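Local structure of putative short-chain dehydrogenase/reductase (Burkholderia xenovorans, 5IZ4) at residues G65-A73 / A84-W92; R94-A102 / R151-S159. The protein probably works as a nucleotide-dependent oxidoreductase of the short-chain dehydrogenase/reductase family, perhaps reducing 3-oxoacyl-[acyl-carrier-protein] substrates with NADPH. All coordinates share one frame; numbering follows the deposited sequence. Where two conformers were deposited one is given.

Contact 1. Residues G65-A73 / A84-W92; sequences GAQTLIFDA and AVDMVASRW
In the Rossmann sheet, the outermost strand 68-72 lies against helix 78-92, with L69 and F71 turned toward M87, W92 and A84. The strand and helix segments run nearly antiparallel, at 159°, with their axes 8.9 Å apart at the closest point, the expected geometry for a helix returning over the strand that precedes it. L69, which has the most surface buried here, spreads its two branches over the helix: CD1 reaches M87 SD at 3.8 Å, while CD2 touches R91 CB and sits 4.3 Å from the centroid of the six-membered ring of W92, 29° off the normal, an off-centre CH-pi contact. The M87 sulfur, in the conformer described, lies 3.7 Å from F71 CB, so the thioether bridges the two inward residues of the strand. Beyond it, A84 CB comes to within 3.4 Å of F71 CD1, a close fit at the end of the contact nearer the nucleotide pocket.

Polar pairing is concentrated at the other end. In the R91 conformer described, NH2 donates to T68 O over 2.8 Å, and R91 NH1 adds a weak bond to that oxygen at 3.2 Å. With chi1 at 177°, R91 CG lies over one face of the W92 ring; a bend at chi2 then turns the rest of the chain so that W92 CZ2 covers a face of the guanidinium. At the indole edge, Q67 OE1 stands 3.5 Å from W92 NE1, a van der Waals approach with amide and ring planes steeply inclined. The T68 side chain starts away from the helix, and its OG1 bonds E58 of helix 51-63. Helix 78-92 reaches inward too, V88 touching strands 40-45 and 16-20. Such a helix, laid over the sheet after its edge strand, is typical of the beta-alpha-beta crossover of dinucleotide-binding Rossmann folds.

Contact 2. Residues R94-A102 / R151-S159; sequences RIDALINCA and RSTSVVNVS. With ADP (adenosine-5'-diphosphate), chain B.
D96 and N100 have the largest areas buried in this contact, and with V156 between them they mark the start, middle and end of the pairing of strand 97-100 with strand 153-158. The two axes diverge by only 3° and lie 4.8 Å apart, so the pairing is that of regular parallel neighbours. D96 lies just before strand 97-100: its carbonyl oxygen takes a weak bond from S154 N at 3.3 Å. Its carboxylate is gripped side-on by R94, with NE 2.7 Å from OD1 and NH2 2.8 Å from OD2. OD1 also receives the backbone N-H of V16, which ties the carboxylate to strand 16-20. R151, in the conformer given, brings an opposite charge near OD2 without reaching salt-bridge distance.

V156 works through both backbone and side chain. Its N donates to L98 O at 2.9 Å, its O accepts from N100 N, and its CB meets CD1 of I99 at 3.8 Å, the two side chains lying alongside on one face of the sheet.

N100 continues the pattern by offering its O to V158 N, and then adds a side-chain bond. With CG beside its backbone N (chi1 -72°), its amide lies next to that of N157 on the other face. ND2 donates to N157 OD1 at 2.9 Å, fairly straight at 158°, with the acceptor close to the N100 amide plane. This joins the strands a second time here, while N157 ND2 is engaged by T184. Just beyond, C101 packs on V158, and A102 CA comes within 3.4 Å of O4' of ADP. A central parallel strand running into N100-C101-A102-G103 beside the nucleotide is consistent with the NNAG motif of classical short-chain dehydrogenases, with cysteine in second place.

After strands 16-20 and 40-45, the chain lays down strand 68-72 and turns back through helix 78-92, so contact 1 closes a short loop of ten residues. Strand 97-100 follows directly, and contact 2 then closes a much longer excursion of 48 residues, containing helix 118-146, with strand 153-158. The two closures are in series, neither nested nor crossed. Together they tie the edge of the parallel sheet to its middle: the helix of contact 1 delivers the chain across strands 40-45 and 16-20 to the first strand of contact 2. The contacts meet directly where V88 CG1 packs 3.9 Å from I95 CG1, and both contribute residues to the ADP pocket.

Contact 1. Residues G65-A73 / A84-W92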
loop_
_atom_site.group_PDB
_atom_site.type_symbol
_atom_site.label_atom_id
_atom_site.label_comp_id
_atom_site.label_asym_id
_atom_site.label_seq_id
_atom_site.Cartn_x
_atom_site.Cartn_y
_atom_site.Cartn_z
ATOM N N GLY A 65 15.187 -32.626 18.669
ATOM C CA GLY A 65 15.633 -33.651 17.752
ATOM C C GLY A 65 16.474 -33.182 16.587
ATOM O O GLY A 65 16.764 -33.992 15.698
ATOM N N ALA A 66 16.885 -31.916 16.564
ATOM C CA ALA A 66 17.603 -31.349 15.429
ATOM C C ALA A 66 19.112 -31.457 15.593
ATOM O O ALA A 66 19.649 -31.271 16.691
ATOM C CB ALA A 66 17.246 -29.876 15.247
ATOM N N GLN A 67 19.795 -31.731 14.482
ATOM C CA GLN A 67 21.219 -31.440 14.407
ATOM C C GLN A 67 21.440 -29.935 14.470
ATOM O O GLN A 67 20.655 -29.151 13.928
ATOM C CB GLN A 67 21.815 -31.998 13.122
ATOM C CG GLN A 67 21.806 -33.501 13.032
ATOM C CD GLN A 67 22.330 -33.975 11.699
ATOM O OE1 GLN A 67 23.521 -33.863 11.414
ATOM N NE2 GLN A 67 21.434 -34.480 10.858
ATOM N N THR A 68 22.530 -29.528 15.120
ATOM C CA THR A 68 22.761 -28.117 15.399
ATOM C C THR A 68 24.218 -27.760 15.150
ATOM O O THR A 68 25.108 -28.616 15.159
ATOM C CB THR A 68 22.425 -27.750 16.852
ATOM O OG1 THR A 68 23.235 -28.535 17.741
ATOM C CG2 THR A 68 20.956 -27.990 17.159
ATOM N N LEU A 69 24.442 -26.464 14.950
ATOM C CA LEU A 69 25.762 -25.868 15.114
ATOM C C LEU A 69 25.539 -24.422 15.518
ATOM O O LEU A 69 24.528 -23.824 15.157
ATOM C CB LEU A 69 26.618 -25.973 13.843
ATOM C CG LEU A 69 26.395 -25.149 12.572
ATOM C CD1 LEU A 69 26.874 -23.704 12.712
ATOM C CD2 LEU A 69 27.138 -25.825 11.432
ATOM N N ILE A 70 26.471 -23.864 16.283
ATOM C CA ILE A 70 26.417 -22.456 16.659
ATOM C C ILE A 70 27.533 -21.743 15.926
ATOM O O ILE A 70 28.682 -22.207 15.931
ATOM C CB ILE A 70 26.559 -22.252 18.178
ATOM C CG1 ILE A 70 25.428 -22.945 18.937
ATOM C CG2 ILE A 70 26.588 -20.768 18.509
ATOM C CD1 ILE A 70 25.514 -22.738 20.441
ATOM N N PHE A 71 27.214 -20.608 15.313
ATOM C CA PHE A 71 28.250 -19.754 14.755
ATOM C C PHE A 71 28.162 -18.363 15.367
ATOM O O PHE A 71 27.074 -17.881 15.705
ATOM C CB PHE A 71 28.162 -19.687 13.213
ATOM C CG PHE A 71 26.903 -19.044 12.683
ATOM C CD1 PHE A 71 26.833 -17.669 12.487
ATOM C CD2 PHE A 71 25.803 -19.819 12.339
ATOM C CE1 PHE A 71 25.679 -17.077 11.977
ATOM C CE2 PHE A 71 24.648 -19.235 11.831
ATOM C CZ PHE A 71 24.588 -17.863 11.645
ATOM N N ASP A 72 29.324 -17.736 15.542
ATOM C CA ASP A 72 29.373 -16.326 15.894
ATOM C C ASP A 72 29.430 -15.502 14.618
ATOM O O ASP A 72 30.131 -15.866 13.668
ATOM C CB ASP A 72 30.591 -15.993 16.755
ATOM C CG ASP A 72 30.529 -16.587 18.145
ATOM O OD1 ASP A 72 29.528 -17.229 18.503
ATOM O OD2 ASP A 72 31.510 -16.393 18.890
ATOM N N ALA A 73 28.692 -14.390 14.595
ATOM C CA ALA A 73 28.826 -13.435 13.501
ATOM C C ALA A 73 28.247 -12.091 13.905
ATOM O O ALA A 73 27.122 -12.016 14.405
ATOM C CB ALA A 73 28.135 -13.934 12.229
ATOM N N ALA A 84 30.516 -17.431 8.446
ATOM C CA ALA A 84 29.374 -18.183 8.968
ATOM C C ALA A 84 28.834 -19.148 7.922
ATOM O O ALA A 84 28.584 -20.327 8.211
ATOM C CB ALA A 84 28.289 -17.218 9.442
ATOM N N VAL A 85 28.661 -18.667 6.687
ATOM C CA VAL A 85 28.169 -19.536 5.627
ATOM C C VAL A 85 29.183 -20.628 5.318
ATOM O O VAL A 85 28.809 -21.776 5.046
ATOM C CB VAL A 85 27.804 -18.704 4.385
ATOM C CG1 VAL A 85 27.592 -19.596 3.181
ATOM C CG2 VAL A 85 26.553 -17.878 4.669
ATOM N N ASP A 86 30.485 -20.304 5.383
ATOM C CA ASP A 86 31.503 -21.331 5.187
ATOM C C ASP A 86 31.383 -22.434 6.229
ATOM O O ASP A 86 31.568 -23.614 5.913
ATOM C CB ASP A 86 32.901 -20.717 5.247
ATOM C CG ASP A 86 33.267 -19.972 3.985
ATOM O OD1 ASP A 86 32.555 -20.132 2.972
ATOM O OD2 ASP A 86 34.280 -19.236 4.006
ATOM N N MET A 87 31.103 -22.064 7.484
ATOM C CA MET A 87 30.961 -23.070 8.532
ATOM C C MET A 87 29.770 -23.979 8.259
ATOM O O MET A 87 29.862 -25.202 8.426
ATOM C CB MET A 87 30.832 -22.391 9.899
ATOM C CG MET A 87 30.714 -23.352 11.084
ATOM S SD MET A 87 30.479 -22.526 12.681
ATOM C CE MET A 87 31.822 -21.340 12.636
ATOM N N VAL A 88 28.646 -23.399 7.837
ATOM C CA VAL A 88 27.459 -24.175 7.503
ATOM C C VAL A 88 27.720 -25.054 6.290
ATOM O O VAL A 88 27.331 -26.229 6.262
ATOM C CB VAL A 88 26.271 -23.223 7.271
ATOM C CG1 VAL A 88 25.010 -24.013 6.871
ATOM C CG2 VAL A 88 26.027 -22.386 8.517
ATOM N N ALA A 89 28.379 -24.502 5.267
ATOM C CA ALA A 89 28.692 -25.282 4.075
ATOM C C ALA A 89 29.559 -26.486 4.416
ATOM O O ALA A 89 29.326 -27.588 3.910
ATOM C CB ALA A 89 29.395 -24.406 3.037
ATOM N N SER A 90 30.563 -26.297 5.276
ATOM C CA SER A 90 31.457 -27.401 5.616
ATOM C C SER A 90 30.723 -28.517 6.343
ATOM O O SER A 90 31.042 -29.696 6.151
ATOM C CB SER A 90 32.616 -26.904 6.480
ATOM O OG SER A 90 33.253 -25.797 5.875
ATOM N N ARG A 91 29.737 -28.168 7.167
ATOM C CA ARG A 91 29.048 -29.167 7.972
ATOM C C ARG A 91 27.997 -29.922 7.158
ATOM O O ARG A 91 27.951 -31.157 7.187
ATOM C CB ARG A 91 28.417 -28.486 9.189
ATOM C CG ARG A 91 27.605 -29.401 10.081
ATOM C CD ARG A 91 28.464 -30.157 11.093
ATOM N NE ARG A 91 27.602 -30.965 11.948
ATOM C CZ ARG A 91 26.994 -30.509 13.039
ATOM N NH1 ARG A 91 26.208 -31.309 13.747
ATOM N NH2 ARG A 91 27.173 -29.253 13.422
ATOM N N TRP A 92 27.144 -29.200 6.421
ATOM C CA TRP A 92 26.018 -29.832 5.740
ATOM C C TRP A 92 25.971 -29.626 4.231
ATOM O O TRP A 92 25.167 -30.292 3.567
ATOM C CB TRP A 92 24.691 -29.338 6.347
ATOM C CG TRP A 92 24.509 -29.720 7.797
ATOM C CD1 TRP A 92 24.602 -30.972 8.334
ATOM C CD2 TRP A 92 24.201 -28.840 8.884
ATOM N NE1 TRP A 92 24.371 -30.926 9.689
ATOM C CE2 TRP A 92 24.116 -29.629 10.050
ATOM C CE3 TRP A 92 23.978 -27.465 8.986
ATOM C CZ2 TRP A 92 23.827 -29.086 11.301
ATOM C CZ3 TRP A 92 23.682 -26.929 10.233
ATOM C CH2 TRP A 92 23.610 -27.741 11.372
#

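Contact 2. Residues R94-A102 / R151-S159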
loop_
_atom_site.group_PDB
_atom_site.type_symbol
_atom_site.label_atom_id
_atom_site.label_comp_id
_atom_site.label_asym_id
_atom_site.label_seq_id
_atom_site.Cartn_x
_atom_site.Cartn_y
_atom_site.Cartn_z
ATOM N N ARG A 94 24.599 -27.467 2.415
ATOM C CA ARG A 94 23.348 -26.947 1.882
ATOM C C ARG A 94 22.819 -25.876 2.817
ATOM O O ARG A 94 23.155 -25.840 4.006
ATOM C CB ARG A 94 22.302 -28.051 1.699
ATOM C CG ARG A 94 21.868 -28.690 3.002
ATOM C CD ARG A 94 21.009 -29.905 2.735
ATOM N NE ARG A 94 19.726 -29.543 2.154
ATOM C CZ ARG A 94 18.815 -30.426 1.770
ATOM N NH1 ARG A 94 19.059 -31.726 1.889
ATOM N NH2 ARG A 94 17.666 -30.011 1.265
ATOM N N ILE A 95 22.006 -24.989 2.246
ATOM C CA ILE A 95 21.202 -24.019 2.985
ATOM C C ILE A 95 19.839 -23.969 2.310
ATOM O O ILE A 95 19.744 -23.661 1.115
ATOM C CB ILE A 95 21.825 -22.609 3.023
ATOM C CG1 ILE A 95 23.161 -22.613 3.776
ATOM C CG2 ILE A 95 20.824 -21.615 3.660
ATOM C CD1 ILE A 95 23.920 -21.291 3.696
ATOM N N ASP A 96 18.788 -24.285 3.058
ATOM C CA ASP A 96 17.445 -24.292 2.492
ATOM C C ASP A 96 16.611 -23.094 2.916
ATOM O O ASP A 96 15.610 -22.788 2.259
ATOM C CB ASP A 96 16.732 -25.589 2.885
ATOM C CG ASP A 96 17.431 -26.814 2.332
ATOM O OD1 ASP A 96 18.421 -27.271 2.941
ATOM O OD2 ASP A 96 16.998 -27.312 1.274
ATOM N N ALA A 97 16.996 -22.413 3.992
ATOM C CA ALA A 97 16.293 -21.218 4.437
ATOM C C ALA A 97 17.260 -20.365 5.246
ATOM O O ALA A 97 18.097 -20.899 5.970
ATOM C CB ALA A 97 15.067 -21.568 5.287
ATOM N N LEU A 98 17.126 -19.047 5.116
ATOM C CA LEU A 98 17.862 -18.082 5.928
ATOM C C LEU A 98 16.828 -17.173 6.574
ATOM O O LEU A 98 16.004 -16.582 5.871
ATOM C CB LEU A 98 18.837 -17.263 5.077
ATOM C CG LEU A 98 19.414 -16.014 5.748
ATOM C CD1 LEU A 98 20.332 -16.399 6.902
ATOM C CD2 LEU A 98 20.163 -15.181 4.701
ATOM N N ILE A 99 16.858 -17.070 7.899
ATOM C CA ILE A 99 15.947 -16.196 8.637
ATOM C C ILE A 99 16.799 -15.095 9.268
ATOM O O ILE A 99 17.550 -15.340 10.222
ATOM C CB ILE A 99 15.145 -16.958 9.700
ATOM C CG1 ILE A 99 14.748 -18.362 9.215
ATOM C CG2 ILE A 99 13.896 -16.157 10.089
ATOM C CD1 ILE A 99 13.737 -18.389 8.067
ATOM N N ASN A 100 16.687 -13.877 8.741
ATOM C CA ASN A 100 17.492 -12.743 9.196
ATOM C C ASN A 100 16.804 -12.080 10.384
ATOM O O ASN A 100 15.988 -11.175 10.221
ATOM C CB ASN A 100 17.696 -11.744 8.059
ATOM C CG ASN A 100 18.641 -12.260 6.991
ATOM O OD1 ASN A 100 19.789 -12.579 7.278
ATOM N ND2 ASN A 100 18.151 -12.368 5.752
ATOM N N CYS A 101 17.160 -12.510 11.600
ATOM C CA CYS A 101 16.595 -11.929 12.814
ATOM C C CYS A 101 17.572 -11.039 13.569
ATOM O O CYS A 101 17.170 -10.410 14.553
ATOM C CB CYS A 101 16.089 -13.019 13.766
ATOM S SG CYS A 101 15.022 -14.249 12.972
ATOM N N ALA A 102 18.828 -10.971 13.147
ATOM C CA ALA A 102 19.770 -10.075 13.800
ATOM C C ALA A 102 19.300 -8.636 13.630
ATOM O O ALA A 102 18.903 -8.228 12.533
ATOM C CB ALA A 102 21.165 -10.257 13.206
ATOM N N ARG A 151 11.013 -26.922 -6.221
ATOM C CA ARG A 151 10.848 -26.233 -4.949
ATOM C C ARG A 151 11.931 -25.181 -4.762
ATOM O O ARG A 151 13.122 -25.493 -4.847
ATOM C CB ARG A 151 10.885 -27.241 -3.798
ATOM C CG ARG A 151 10.659 -26.630 -2.439
ATOM C CD ARG A 151 10.780 -27.679 -1.349
ATOM N NE ARG A 151 10.774 -27.074 -0.020
ATOM C CZ ARG A 151 11.840 -26.526 0.558
ATOM N NH1 ARG A 151 13.010 -26.496 -0.074
ATOM N NH2 ARG A 151 11.735 -26.001 1.772
ATOM N N SER A 152 11.513 -23.949 -4.487
ATOM C CA SER A 152 12.416 -22.840 -4.224
ATOM C C SER A 152 12.797 -22.798 -2.751
ATOM O O SER A 152 12.057 -23.271 -1.882
ATOM C CB SER A 152 11.763 -21.517 -4.612
ATOM O OG SER A 152 10.504 -21.403 -3.967
ATOM N N THR A 153 13.958 -22.218 -2.471
ATOM C CA THR A 153 14.375 -21.996 -1.099
ATOM C C THR A 153 13.851 -20.642 -0.613
ATOM O O THR A 153 13.155 -19.921 -1.337
ATOM C CB THR A 153 15.895 -22.109 -0.996
ATOM O OG1 THR A 153 16.491 -21.272 -1.993
ATOM C CG2 THR A 153 16.330 -23.553 -1.235
ATOM N N SER A 154 14.172 -20.284 0.630
ATOM C CA SER A 154 13.424 -19.235 1.314
ATOM C C SER A 154 14.334 -18.319 2.121
ATOM O O SER A 154 15.135 -18.796 2.925
ATOM C CB SER A 154 12.376 -19.860 2.245
ATOM O OG SER A 154 11.709 -18.862 3.000
ATOM N N VAL A 155 14.182 -17.009 1.934
ATOM C CA VAL A 155 14.778 -15.997 2.809
ATOM C C VAL A 155 13.641 -15.257 3.508
ATOM O O VAL A 155 12.711 -14.774 2.850
ATOM C CB VAL A 155 15.670 -15.021 2.017
ATOM C CG1 VAL A 155 16.229 -13.905 2.920
ATOM C CG2 VAL A 155 16.827 -15.788 1.354
ATOM N N VAL A 156 13.713 -15.158 4.832
ATOM C CA VAL A 156 12.708 -14.444 5.621
ATOM C C VAL A 156 13.414 -13.339 6.395
ATOM O O VAL A 156 14.310 -13.613 7.207
ATOM C CB VAL A 156 11.951 -15.381 6.577
ATOM C CG1 VAL A 156 10.975 -14.588 7.465
ATOM C CG2 VAL A 156 11.217 -16.480 5.801
ATOM N N ASN A 157 13.009 -12.097 6.148
ATOM C CA ASN A 157 13.588 -10.927 6.798
ATOM C C ASN A 157 12.652 -10.457 7.901
ATOM O O ASN A 157 11.474 -10.212 7.645
ATOM C CB ASN A 157 13.800 -9.799 5.782
ATOM C CG ASN A 157 14.770 -10.183 4.692
ATOM O OD1 ASN A 157 15.705 -10.950 4.926
ATOM N ND2 ASN A 157 14.553 -9.659 3.487
ATOM N N VAL A 158 13.162 -10.313 9.116
ATOM C CA VAL A 158 12.325 -9.826 10.206
ATOM C C VAL A 158 12.396 -8.306 10.167
ATOM O O VAL A 158 13.382 -7.697 10.590
ATOM C CB VAL A 158 12.745 -10.379 11.566
ATOM C CG1 VAL A 158 11.803 -9.820 12.648
ATOM C CG2 VAL A 158 12.692 -11.882 11.543
ATOM N N SER A 159 11.346 -7.693 9.635
ATOM C CA SER A 159 11.254 -6.242 9.637
ATOM C C SER A 159 10.439 -5.818 10.858
ATOM O O SER A 159 10.595 -6.405 11.935
ATOM C CB SER A 159 10.642 -5.769 8.316
ATOM O OG SER A 159 10.637 -4.362 8.220
HETATM P PB ADP B . 13.492 -9.677 18.652
HETATM O O1B ADP B . 14.355 -9.331 17.386
HETATM O O2B ADP B . 13.367 -11.186 19.014
HETATM O O3B ADP B . 12.193 -8.840 18.874
HETATM P PA ADP B . 16.123 -9.519 20.174
HETATM O O1A ADP B . 17.032 -8.208 20.518
HETATM O O2A ADP B . 16.280 -10.614 21.275
HETATM O O3A ADP B . 14.670 -8.976 19.850
HETATM O "O5'" ADP B . 16.916 -9.984 18.797
HETATM C "C5'" ADP B . 18.033 -9.252 18.268
HETATM C "C4'" ADP B . 19.165 -10.278 18.177
HETATM O "O4'" ADP B . 20.194 -9.821 17.212
HETATM C "C3'" ADP B . 19.915 -10.511 19.512
HETATM O "O3'" ADP B . 20.338 -11.838 19.646
HETATM C "C2'" ADP B . 21.147 -9.589 19.296
HETATM O "O2'" ADP B . 22.173 -10.076 20.162
HETATM C "C1'" ADP B . 21.460 -9.874 17.839
HETATM N N9 ADP B . 22.354 -8.846 17.266
HETATM C C8 ADP B . 22.439 -7.475 17.558
HETATM N N7 ADP B . 23.375 -6.903 16.837
HETATM C C5 ADP B . 23.921 -7.904 16.058
HETATM C C6 ADP B . 24.934 -7.904 15.116
HETATM N N6 ADP B . 25.591 -6.756 14.818
HETATM N N1 ADP B . 25.255 -9.051 14.507
HETATM C C2 ADP B . 24.592 -10.173 14.834
HETATM N N3 ADP B . 23.619 -10.262 15.723
HETATM C C4 ADP B . 23.295 -9.108 16.321
#